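Local coordinates for DUF917 domain-containing protein (Chromobacterium violaceum, PDB 2O3I) that is of unknown function but belongs to the S-Me-THD-like (DUF917) family and pairs with a second copy of itself in the crystal assembly, at residues A[41-45]-A[79-84]; A[158-164]-A[200-206]; A[101-105]-A[126-130]; A[83-88]-A[120-124]. The protein carries 2 engineered substitutions. All coordinates share one frame; numbering follows the deposited sequence.

How the contacts relate
The chain first reaches the loop 41-45, whose tyrosines pack against 79-84, so contact 1 closes a loop holding strands 49-52 and 61-69. Contact 4 opens where contact 1 ends, sharing P83 and V84, and packs helix 81-96 on helix 111-124. Contact 3 crosses it: strand 101-105 falls between the two helices in the sequence, and 126-130 follows the second. The two contacts touch through V104, A121 and L126. Contact 2 comes later in series, joining strands 156-159 and 203-211 of the mixed sheet that also holds the strands of contact 3. E161 of contact 2 bonds to N81 and G82 of contact 1, while A159 packs on E85 and A86 of contact 4.

Contact 1 of 4, residues A[41-45]-A[79-84]; sequences GDYYP and WPNGPV
Y43 lays one face of its ring against the rim of the W79 indole, with CE3 of W79 3.7 Å from CG of Y43. The two side chains run past each other in opposite directions, and their six-membered rings meet obliquely, inclined by 44°. The Y43 side chain leaves the loop with CG anti to the backbone N (chi1 -166°), which carries the ring alongside the indole and its hydroxyl on toward the start of helix 81-96. There OH of Y43 donates to OD1 of N81 at 2.8 Å, in the carbonyl plane, and the phenol ring and the amide are nearly coplanar. Y43, Y44 and W79 form an aromatic cluster joining the loop between helix 28-35 and strand 49-52 to the helix entrance, where P80 occupies the N-cap position and centres an inverse gamma turn. Y44 meets the indole rim to rim, CE1 of Y44 lying 3.7 Å from CZ3 of W79, while OH of Y44 reaches CD of P80 at 3.1 Å. One face of the Y44 ring is also covered by its neighbour, with CD1 of Y43 above the ring centre. On the other end of the N81 amide, ND2 bonds to the backbone O of E161, so both amide atoms have partners. K123 donates to the backbone O of Y43 and makes a cation-pi contact with its ring.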
loop_
_atom_site.group_PDB
_atom_site.type_symbol
_atom_site.label_atom_id
_atom_site.label_comp_id
_atom_site.label_asym_id
_atom_site.label_seq_id
_atom_site.Cartn_x
_atom_site.Cartn_y
_atom_site.Cartn_z
ATOM N N GLY A 41 31.433 9.298 15.480
ATOM C CA GLY A 41 32.189 9.189 14.250
ATOM C C GLY A 41 31.501 9.904 13.109
ATOM O O GLY A 41 30.789 10.888 13.315
ATOM N N ASP A 42 31.713 9.414 11.896
ATOM C CA ASP A 42 31.095 10.013 10.725
ATOM C C ASP A 42 29.578 9.875 10.817
ATOM O O ASP A 42 28.855 10.867 10.758
ATOM C CB ASP A 42 31.588 9.329 9.450
ATOM C CG ASP A 42 31.153 10.062 8.197
ATOM O OD1 ASP A 42 30.806 9.394 7.203
ATOM O OD2 ASP A 42 31.167 11.311 8.203
ATOM N N TYR A 43 29.102 8.642 10.973
ATOM C CA TYR A 43 27.666 8.383 11.052
ATOM C C TYR A 43 26.995 8.988 12.298
ATOM O O TYR A 43 26.022 9.726 12.169
ATOM C CB TYR A 43 27.403 6.875 10.972
ATOM C CG TYR A 43 25.953 6.500 10.712
ATOM C CD1 TYR A 43 25.022 6.438 11.757
ATOM C CD2 TYR A 43 25.513 6.195 9.417
ATOM C CE1 TYR A 43 23.692 6.074 11.517
ATOM C CE2 TYR A 43 24.184 5.836 9.168
ATOM C CZ TYR A 43 23.284 5.774 10.221
ATOM O OH TYR A 43 21.987 5.398 9.983
ATOM N N TYR A 44 27.509 8.688 13.490
ATOM C CA TYR A 44 26.931 9.233 14.721
ATOM C C TYR A 44 27.751 10.410 15.244
ATOM O O TYR A 44 28.843 10.229 15.781
ATOM C CB TYR A 44 26.846 8.156 15.808
ATOM C CG TYR A 44 25.913 7.012 15.479
ATOM C CD1 TYR A 44 26.416 5.761 15.110
ATOM C CD2 TYR A 44 24.524 7.181 15.532
ATOM C CE1 TYR A 44 25.559 4.700 14.805
ATOM C CE2 TYR A 44 23.658 6.128 15.226
ATOM C CZ TYR A 44 24.188 4.891 14.862
ATOM O OH TYR A 44 23.352 3.858 14.526
ATOM N N PRO A 45 27.229 11.638 15.103
ATOM C CA PRO A 45 27.972 12.810 15.580
ATOM C C PRO A 45 28.122 12.862 17.099
ATOM O O PRO A 45 28.869 13.679 17.627
ATOM C CB PRO A 45 27.163 13.979 15.019
ATOM C CG PRO A 45 25.758 13.446 15.069
ATOM C CD PRO A 45 25.914 12.030 14.563
ATOM N N TRP A 79 23.206 -0.413 10.443
ATOM C CA TRP A 79 22.912 0.979 10.787
ATOM C C TRP A 79 21.422 1.219 10.524
ATOM O O TRP A 79 20.856 0.656 9.595
ATOM C CB TRP A 79 23.765 1.937 9.947
ATOM C CG TRP A 79 25.204 1.508 9.845
ATOM C CD1 TRP A 79 25.718 0.537 9.030
ATOM C CD2 TRP A 79 26.303 2.004 10.614
ATOM N NE1 TRP A 79 27.065 0.396 9.244
ATOM C CE2 TRP A 79 27.453 1.284 10.212
ATOM C CE3 TRP A 79 26.429 2.985 11.605
ATOM C CZ2 TRP A 79 28.713 1.514 10.766
ATOM C CZ3 TRP A 79 27.681 3.214 12.158
ATOM C CH2 TRP A 79 28.808 2.480 11.736
ATOM N N PRO A 80 20.767 2.049 11.347
ATOM C CA PRO A 80 19.339 2.318 11.159
ATOM C C PRO A 80 19.015 3.370 10.100
ATOM O O PRO A 80 18.362 4.372 10.393
ATOM C CB PRO A 80 18.904 2.756 12.549
ATOM C CG PRO A 80 20.085 3.546 13.006
ATOM C CD PRO A 80 21.266 2.686 12.579
ATOM N N ASN A 81 19.465 3.143 8.871
ATOM C CA ASN A 81 19.209 4.097 7.797
ATOM C C ASN A 81 17.722 4.351 7.575
ATOM O O ASN A 81 17.301 5.499 7.425
ATOM C CB ASN A 81 19.854 3.626 6.488
ATOM C CG ASN A 81 21.362 3.799 6.484
ATOM O OD1 ASN A 81 21.938 4.320 7.441
ATOM N ND2 ASN A 81 22.007 3.367 5.404
ATOM N N GLY A 82 16.928 3.287 7.558
ATOM C CA GLY A 82 15.496 3.441 7.351
ATOM C C GLY A 82 14.830 4.358 8.366
ATOM O O GLY A 82 14.206 5.348 7.982
ATOM N N PRO A 83 14.926 4.045 9.669
ATOM C CA PRO A 83 14.315 4.882 10.707
ATOM C C PRO A 83 14.845 6.318 10.680
ATOM O O PRO A 83 14.089 7.272 10.848
ATOM C CB PRO A 83 14.678 4.148 11.997
ATOM C CG PRO A 83 14.649 2.717 11.571
ATOM C CD PRO A 83 15.383 2.763 10.238
ATOM N N VAL A 84 16.148 6.466 10.477
ATOM C CA VAL A 84 16.747 7.794 10.418
ATOM C C VAL A 84 16.119 8.578 9.261
ATOM O O VAL A 84 15.728 9.744 9.408
ATOM C CB VAL A 84 18.279 7.700 10.208
ATOM C CG1 VAL A 84 18.844 9.062 9.866
ATOM C CG2 VAL A 84 18.946 7.167 11.461
#

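Contact 2 of 4, residues A[158-164]-A[200-206]; sequences LAGESGL and FGQFGGL
A159 and G205 face each other as an antiparallel hydrogen-bonded pair: N of A159 donates to O of G205 at 2.9 Å, and N of G205 returns a bond to O of A159, also at 2.9 Å. Next along the strands, L158 and L206 make a non-hydrogen-bonded pair, and CA of L158 adds a CA-H...O contact to O of G205 at 3.0 Å. Beyond A159 the chain turns back on itself, N of G160 bonding to O of L164, and this loop brings L164 to the F200 ring. With CG anti to the backbone N (chi1 172°), L164 swings CD1 over one face of the F200 ring in a CH-pi contact, 3.5 Å from the centroid and 20° off the normal. CZ of F200 reaches CB of L158 at 3.7 Å, approaching obliquely. The L158 and L206 side chains share the opposite sheet face from A159 and meet through their CD2 and CD1 methyls. At the outer end, CG of E161 touches CZ of F203 at 3.7 Å, while the E161 carboxylate is engaged elsewhere: OE2 of E161 accepts from N of G82 and from OH of Y67. M172 and M190 of the second subunit pack on L164 and F200 respectively. The pairing is that of neighbouring antiparallel strands in a mixed sheet, where strand 203-211 of the S-Me-THD-like C-terminal domain is inserted between strands 61-69 and 156-159 of the N-terminal one.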
loop_
_atom_site.group_PDB
_atom_site.type_symbol
_atom_site.label_atom_id
_atom_site.label_comp_id
_atom_site.label_asym_id
_atom_site.label_seq_id
_atom_site.Cartn_x
_atom_site.Cartn_y
_atom_site.Cartn_z
ATOM N N LEU A 158 7.533 5.558 5.595
ATOM C CA LEU A 158 8.260 4.295 5.509
ATOM C C LEU A 158 9.510 4.586 4.683
ATOM O O LEU A 158 9.431 5.226 3.636
ATOM C CB LEU A 158 7.422 3.222 4.820
ATOM C CG LEU A 158 6.265 2.642 5.624
ATOM C CD1 LEU A 158 5.448 1.732 4.710
ATOM C CD2 LEU A 158 6.788 1.879 6.836
ATOM N N ALA A 159 10.663 4.123 5.151
ATOM C CA ALA A 159 11.901 4.396 4.438
ATOM C C ALA A 159 12.811 3.191 4.250
ATOM O O ALA A 159 12.843 2.283 5.082
ATOM C CB ALA A 159 12.653 5.508 5.148
ATOM N N GLY A 160 13.544 3.203 3.138
ATOM C CA GLY A 160 14.484 2.139 2.815
ATOM C C GLY A 160 15.869 2.489 3.333
ATOM O O GLY A 160 16.058 3.536 3.956
ATOM N N GLU A 161 16.846 1.627 3.071
ATOM C CA GLU A 161 18.211 1.851 3.539
ATOM C C GLU A 161 19.070 2.679 2.584
ATOM O O GLU A 161 20.133 3.176 2.970
ATOM C CB GLU A 161 18.891 0.503 3.804
ATOM C CG GLU A 161 18.212 -0.335 4.890
ATOM C CD GLU A 161 18.310 0.304 6.271
ATOM O OE1 GLU A 161 19.451 0.506 6.752
ATOM O OE2 GLU A 161 17.253 0.602 6.874
ATOM N N SER A 162 18.609 2.833 1.345
ATOM C CA SER A 162 19.356 3.589 0.341
ATOM C C SER A 162 18.930 5.053 0.245
ATOM O O SER A 162 19.772 5.958 0.231
ATOM C CB SER A 162 19.207 2.921 -1.029
ATOM O OG SER A 162 17.840 2.797 -1.386
ATOM N N GLY A 163 17.626 5.287 0.180
ATOM C CA GLY A 163 17.126 6.644 0.077
ATOM C C GLY A 163 15.659 6.642 -0.291
ATOM O O GLY A 163 15.031 7.691 -0.403
ATOM N N LEU A 164 15.114 5.449 -0.485
ATOM C CA LEU A 164 13.707 5.294 -0.824
ATOM C C LEU A 164 12.834 5.698 0.375
ATOM O O LEU A 164 13.056 5.245 1.496
ATOM C CB LEU A 164 13.456 3.837 -1.241
ATOM C CG LEU A 164 12.074 3.222 -1.501
ATOM C CD1 LEU A 164 11.475 2.796 -0.193
ATOM C CD2 LEU A 164 11.173 4.185 -2.242
ATOM N N PHE A 200 11.845 -2.194 -0.896
ATOM C CA PHE A 200 12.054 -2.214 0.550
ATOM C C PHE A 200 12.840 -3.442 1.005
ATOM O O PHE A 200 13.790 -3.326 1.778
ATOM C CB PHE A 200 10.715 -2.176 1.295
ATOM C CG PHE A 200 10.184 -0.795 1.517
ATOM C CD1 PHE A 200 9.153 -0.296 0.729
ATOM C CD2 PHE A 200 10.720 0.014 2.518
ATOM C CE1 PHE A 200 8.662 0.990 0.932
ATOM C CE2 PHE A 200 10.236 1.302 2.729
ATOM C CZ PHE A 200 9.205 1.792 1.936
ATOM N N GLY A 201 12.436 -4.620 0.538
ATOM C CA GLY A 201 13.131 -5.830 0.929
ATOM C C GLY A 201 12.560 -6.465 2.181
ATOM O O GLY A 201 13.303 -6.979 3.020
ATOM N N GLN A 202 11.236 -6.410 2.306
ATOM C CA GLN A 202 10.506 -6.984 3.437
ATOM C C GLN A 202 10.616 -6.252 4.781
ATOM O O GLN A 202 10.125 -6.752 5.797
ATOM C CB GLN A 202 10.902 -8.452 3.622
ATOM C CG GLN A 202 10.748 -9.309 2.360
ATOM C CD GLN A 202 9.337 -9.283 1.789
ATOM O OE1 GLN A 202 8.389 -9.783 2.405
ATOM N NE2 GLN A 202 9.192 -8.695 0.606
ATOM N N PHE A 203 11.250 -5.080 4.798
ATOM C CA PHE A 203 11.378 -4.302 6.035
ATOM C C PHE A 203 11.643 -2.833 5.734
ATOM O O PHE A 203 11.927 -2.460 4.591
ATOM C CB PHE A 203 12.507 -4.838 6.927
ATOM C CG PHE A 203 13.881 -4.345 6.540
ATOM C CD1 PHE A 203 14.504 -4.797 5.378
ATOM C CD2 PHE A 203 14.544 -3.412 7.332
ATOM C CE1 PHE A 203 15.766 -4.323 5.012
ATOM C CE2 PHE A 203 15.804 -2.932 6.974
ATOM C CZ PHE A 203 16.417 -3.388 5.812
ATOM N N GLY A 204 11.557 -1.999 6.765
ATOM C CA GLY A 204 11.801 -0.583 6.575
ATOM C C GLY A 204 11.582 0.267 7.811
ATOM O O GLY A 204 10.967 -0.173 8.784
ATOM N N GLY A 205 12.097 1.492 7.771
ATOM C CA GLY A 205 11.921 2.391 8.886
ATOM C C GLY A 205 10.528 2.985 8.862
ATOM O O GLY A 205 9.944 3.201 7.789
ATOM N N LEU A 206 9.982 3.242 10.045
ATOM C CA LEU A 206 8.654 3.834 10.150
ATOM C C LEU A 206 8.669 5.054 11.055
ATOM O O LEU A 206 9.335 5.071 12.091
ATOM C CB LEU A 206 7.650 2.815 10.695
ATOM C CG LEU A 206 6.293 3.345 11.175
ATOM C CD1 LEU A 206 5.499 3.914 10.003
ATOM C CD2 LEU A 206 5.526 2.214 11.846
#

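Contact 3 of 4, residues A[101-105]-A[126-130]; sequences LAYVV and LAVVD
L126 leans across onto strand 101-105 at the start of the second strand of a beta-alpha-beta unit, in which helix 111-124 links the parallel strands 101-105 and 127-129. CB of L126 rests 3.5 Å from O of A102, and CG stands anti to the carbonyl carbon (chi1 -46°), which turns the branch toward the first strand. CD2 of L126 meets O of L101 at 3.3 Å. CD1 of L126 reaches between two side chains, 3.6 Å from CG1 of V104 and closely packed at 3.4 Å on CD1 of L101; the L126 side chain crosses those of L101 and V104 at about a right angle. From here three backbone bonds hold the parallel strands in register: A127 N to A102 O, V104 N to A127 O, and V129 N to V104 O, the last at 3.1 Å. Y103 pairs with A127 and V104 with V128, the two pairs placing their side chains on different faces of the sheet. The axes of the two short strand segments are inclined by 44°. Further along, CG2 of V105 lies 4.0 Å from CB of V129. Neighbouring strands continue the sheet on both sides, 61-69 next to 101-105 and 49-52 next to 127-129, and D59 N bonds to the Y103 hydroxyl. On the face away from V104 and L126, the Y103 ring turns its edge to A127, with CD2 of Y103 3.6 Å from CB of A127.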
loop_
_atom_site.group_PDB
_atom_site.type_symbol
_atom_site.label_atom_id
_atom_site.label_comp_id
_atom_site.label_asym_id
_atom_site.label_seq_id
_atom_site.Cartn_x
_atom_site.Cartn_y
_atom_site.Cartn_z
ATOM N N LEU A 101 11.001 19.406 15.087
ATOM C CA LEU A 101 10.982 18.037 15.585
ATOM C C LEU A 101 12.120 18.005 16.597
ATOM O O LEU A 101 13.257 18.330 16.259
ATOM C CB LEU A 101 11.259 17.051 14.444
ATOM C CG LEU A 101 10.949 15.543 14.553
ATOM C CD1 LEU A 101 12.228 14.761 14.312
ATOM C CD2 LEU A 101 10.344 15.186 15.893
ATOM N N ALA A 102 11.811 17.635 17.837
ATOM C CA ALA A 102 12.831 17.582 18.886
ATOM C C ALA A 102 12.848 16.263 19.652
ATOM O O ALA A 102 13.762 15.995 20.438
ATOM C CB ALA A 102 12.627 18.741 19.871
ATOM N N TYR A 103 11.838 15.433 19.439
ATOM C CA TYR A 103 11.800 14.182 20.169
ATOM C C TYR A 103 11.348 12.984 19.349
ATOM O O TYR A 103 10.575 13.111 18.395
ATOM C CB TYR A 103 10.889 14.330 21.390
ATOM C CG TYR A 103 11.154 15.557 22.237
ATOM C CD1 TYR A 103 10.317 16.677 22.158
ATOM C CD2 TYR A 103 12.237 15.607 23.114
ATOM C CE1 TYR A 103 10.553 17.823 22.937
ATOM C CE2 TYR A 103 12.486 16.743 23.899
ATOM C CZ TYR A 103 11.638 17.851 23.804
ATOM O OH TYR A 103 11.882 18.981 24.563
ATOM N N VAL A 104 11.867 11.819 19.721
ATOM C CA VAL A 104 11.484 10.559 19.093
ATOM C C VAL A 104 11.020 9.690 20.247
ATOM O O VAL A 104 11.328 9.980 21.402
ATOM C CB VAL A 104 12.665 9.856 18.374
ATOM C CG1 VAL A 104 12.933 10.529 17.045
ATOM C CG2 VAL A 104 13.912 9.889 19.246
ATOM N N VAL A 105 10.268 8.638 19.951
ATOM C CA VAL A 105 9.792 7.763 21.007
ATOM C C VAL A 105 9.531 6.361 20.452
ATOM O O VAL A 105 9.001 6.206 19.348
ATOM C CB VAL A 105 8.503 8.358 21.679
ATOM C CG1 VAL A 105 7.391 8.498 20.650
ATOM C CG2 VAL A 105 8.060 7.490 22.857
ATOM N N LEU A 126 18.208 14.654 18.515
ATOM C CA LEU A 126 16.927 14.744 19.208
ATOM C C LEU A 126 17.024 14.069 20.565
ATOM O O LEU A 126 18.060 13.520 20.929
ATOM C CB LEU A 126 15.832 14.054 18.390
ATOM C CG LEU A 126 15.775 14.371 16.890
ATOM C CD1 LEU A 126 14.759 13.462 16.222
ATOM C CD2 LEU A 126 15.409 15.830 16.671
ATOM N N ALA A 127 15.937 14.120 21.319
ATOM C CA ALA A 127 15.896 13.471 22.616
ATOM C C ALA A 127 14.829 12.377 22.553
ATOM O O ALA A 127 13.780 12.552 21.929
ATOM C CB ALA A 127 15.562 14.484 23.714
ATOM N N VAL A 128 15.115 11.241 23.178
ATOM C CA VAL A 128 14.177 10.125 23.205
ATOM C C VAL A 128 13.359 10.244 24.488
ATOM O O VAL A 128 13.897 10.565 25.546
ATOM C CB VAL A 128 14.929 8.772 23.172
ATOM C CG1 VAL A 128 15.969 8.735 24.277
ATOM C CG2 VAL A 128 13.946 7.614 23.321
ATOM N N VAL A 129 12.055 10.011 24.389
ATOM C CA VAL A 129 11.185 10.112 25.554
ATOM C C VAL A 129 11.230 8.830 26.383
ATOM O O VAL A 129 11.221 7.737 25.830
ATOM C CB VAL A 129 9.739 10.404 25.112
ATOM C CG1 VAL A 129 8.812 10.462 26.322
ATOM C CG2 VAL A 129 9.703 11.719 24.341
ATOM N N ASP A 130 11.299 8.968 27.706
ATOM C CA ASP A 130 11.348 7.808 28.597
ATOM C C ASP A 130 9.926 7.312 28.732
ATOM O O ASP A 130 9.248 7.586 29.724
ATOM C CB ASP A 130 11.920 8.198 29.974
ATOM C CG ASP A 130 12.184 6.983 30.875
ATOM O OD1 ASP A 130 12.017 5.835 30.413
ATOM O OD2 ASP A 130 12.569 7.172 32.051
#

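Contact 4 of 4, residues A[83-88]-A[120-124]; sequences PVEAAL and VAAKL
V84 and V120 mark the closest approach of the two backbones, 5.3 Å between their CA atoms, where helix segments 83-88 and 120-124 cross at -61° with their axes 9.8 Å apart. The contact is apolar. V120 points toward the other helix and divides its methyls: CG2 of V120 lies 3.7 Å from CB of P83, and CG1 of V120 meets CB of A87 at the same distance. V120 has CG1 anti to its backbone N (chi1 171°), an orientation that spreads the two methyls along one turn of helix 81-96, from P83 to A87. V84 slides past V120 in the opposite direction, and CG1 of V84 is 3.7 Å from CG of K123, whose chain crosses it at about a right angle. A bend at chi2 then leads the K123 chain away from the helix pair toward Y43. One turn after V120, L124 reaches across to the far end of the patch. CD1 of L124 touches CB of A87 at 3.7 Å, and CD2 of L124 lies 3.7 Å from CD2 of L88, with the two leucines meeting obliquely. A87, small and directed at the partner helix, is therefore met by both V120 and L124. Around this patch, the backbone O of L124 accepts from R91 farther along helix 81-96. The pair packs on the mixed sheet: P83 on V65 and Y67 of strand 61-69, V120 and A121 on V104 of strand 101-105, and E85 and A86 on A159 of strand 156-159.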
loop_
_atom_site.group_PDB
_atom_site.type_symbol
_atom_site.label_atom_id
_atom_site.label_comp_id
_atom_site.label_asym_id
_atom_site.label_seq_id
_atom_site.Cartn_x
_atom_site.Cartn_y
_atom_site.Cartn_z
ATOM N N PRO A 83 14.926 4.045 9.669
ATOM C CA PRO A 83 14.315 4.882 10.707
ATOM C C PRO A 83 14.845 6.318 10.680
ATOM O O PRO A 83 14.089 7.272 10.848
ATOM C CB PRO A 83 14.678 4.148 11.997
ATOM C CG PRO A 83 14.649 2.717 11.571
ATOM C CD PRO A 83 15.383 2.763 10.238
ATOM N N VAL A 84 16.148 6.466 10.477
ATOM C CA VAL A 84 16.747 7.794 10.418
ATOM C C VAL A 84 16.119 8.578 9.261
ATOM O O VAL A 84 15.728 9.744 9.408
ATOM C CB VAL A 84 18.279 7.700 10.208
ATOM C CG1 VAL A 84 18.844 9.062 9.866
ATOM C CG2 VAL A 84 18.946 7.167 11.461
ATOM N N GLU A 85 16.003 7.927 8.110
ATOM C CA GLU A 85 15.429 8.580 6.940
ATOM C C GLU A 85 13.942 8.909 7.135
ATOM O O GLU A 85 13.464 9.947 6.670
ATOM C CB GLU A 85 15.614 7.696 5.705
ATOM C CG GLU A 85 15.550 8.464 4.405
ATOM C CD GLU A 85 16.714 9.425 4.247
ATOM O OE1 GLU A 85 16.484 10.572 3.809
ATOM O OE2 GLU A 85 17.859 9.028 4.556
ATOM N N ALA A 86 13.215 8.029 7.824
ATOM C CA ALA A 86 11.785 8.245 8.085
ATOM C C ALA A 86 11.590 9.421 9.039
ATOM O O ALA A 86 10.717 10.272 8.831
ATOM C CB ALA A 86 11.151 6.974 8.683
ATOM N N ALA A 87 12.405 9.460 10.089
ATOM C CA ALA A 87 12.331 10.535 11.071
ATOM C C ALA A 87 12.702 11.873 10.423
ATOM O O ALA A 87 12.195 12.922 10.812
ATOM C CB ALA A 87 13.257 10.230 12.262
ATOM N N LEU A 88 13.589 11.834 9.430
ATOM C CA LEU A 88 13.994 13.054 8.726
ATOM C C LEU A 88 12.843 13.577 7.868
ATOM O O LEU A 88 12.667 14.785 7.700
ATOM C CB LEU A 88 15.212 12.787 7.835
ATOM C CG LEU A 88 16.570 12.950 8.517
ATOM C CD1 LEU A 88 17.681 12.437 7.585
ATOM C CD2 LEU A 88 16.780 14.427 8.883
ATOM N N VAL A 120 18.446 6.853 16.474
ATOM C CA VAL A 120 17.904 7.902 15.626
ATOM C C VAL A 120 18.085 9.281 16.271
ATOM O O VAL A 120 18.469 10.244 15.597
ATOM C CB VAL A 120 16.411 7.658 15.324
ATOM C CG1 VAL A 120 15.817 8.870 14.617
ATOM C CG2 VAL A 120 16.252 6.413 14.449
ATOM N N ALA A 121 17.818 9.371 17.570
ATOM C CA ALA A 121 17.967 10.628 18.301
ATOM C C ALA A 121 19.429 11.099 18.264
ATOM O O ALA A 121 19.709 12.273 18.029
ATOM C CB ALA A 121 17.508 10.447 19.749
ATOM N N ALA A 122 20.352 10.174 18.500
ATOM C CA ALA A 122 21.780 10.487 18.483
ATOM C C ALA A 122 22.189 10.995 17.109
ATOM O O ALA A 122 22.994 11.913 16.987
ATOM C CB ALA A 122 22.590 9.245 18.831
ATOM N N LYS A 123 21.622 10.383 16.076
ATOM C CA LYS A 123 21.914 10.740 14.700
ATOM C C LYS A 123 21.342 12.093 14.272
ATOM O O LYS A 123 21.971 12.831 13.514
ATOM C CB LYS A 123 21.377 9.643 13.777
ATOM C CG LYS A 123 21.510 9.927 12.285
ATOM C CD LYS A 123 22.966 9.968 11.834
ATOM C CE LYS A 123 23.083 10.107 10.316
ATOM N NZ LYS A 123 24.504 10.214 9.917
ATOM N N LEU A 124 20.153 12.426 14.761
ATOM C CA LEU A 124 19.510 13.675 14.373
ATOM C C LEU A 124 19.579 14.789 15.406
ATOM O O LEU A 124 19.092 15.898 15.163
ATOM C CB LEU A 124 18.050 13.402 14.017
ATOM C CG LEU A 124 17.834 12.357 12.919
ATOM C CD1 LEU A 124 16.354 12.240 12.625
ATOM C CD2 LEU A 124 18.590 12.758 11.665
#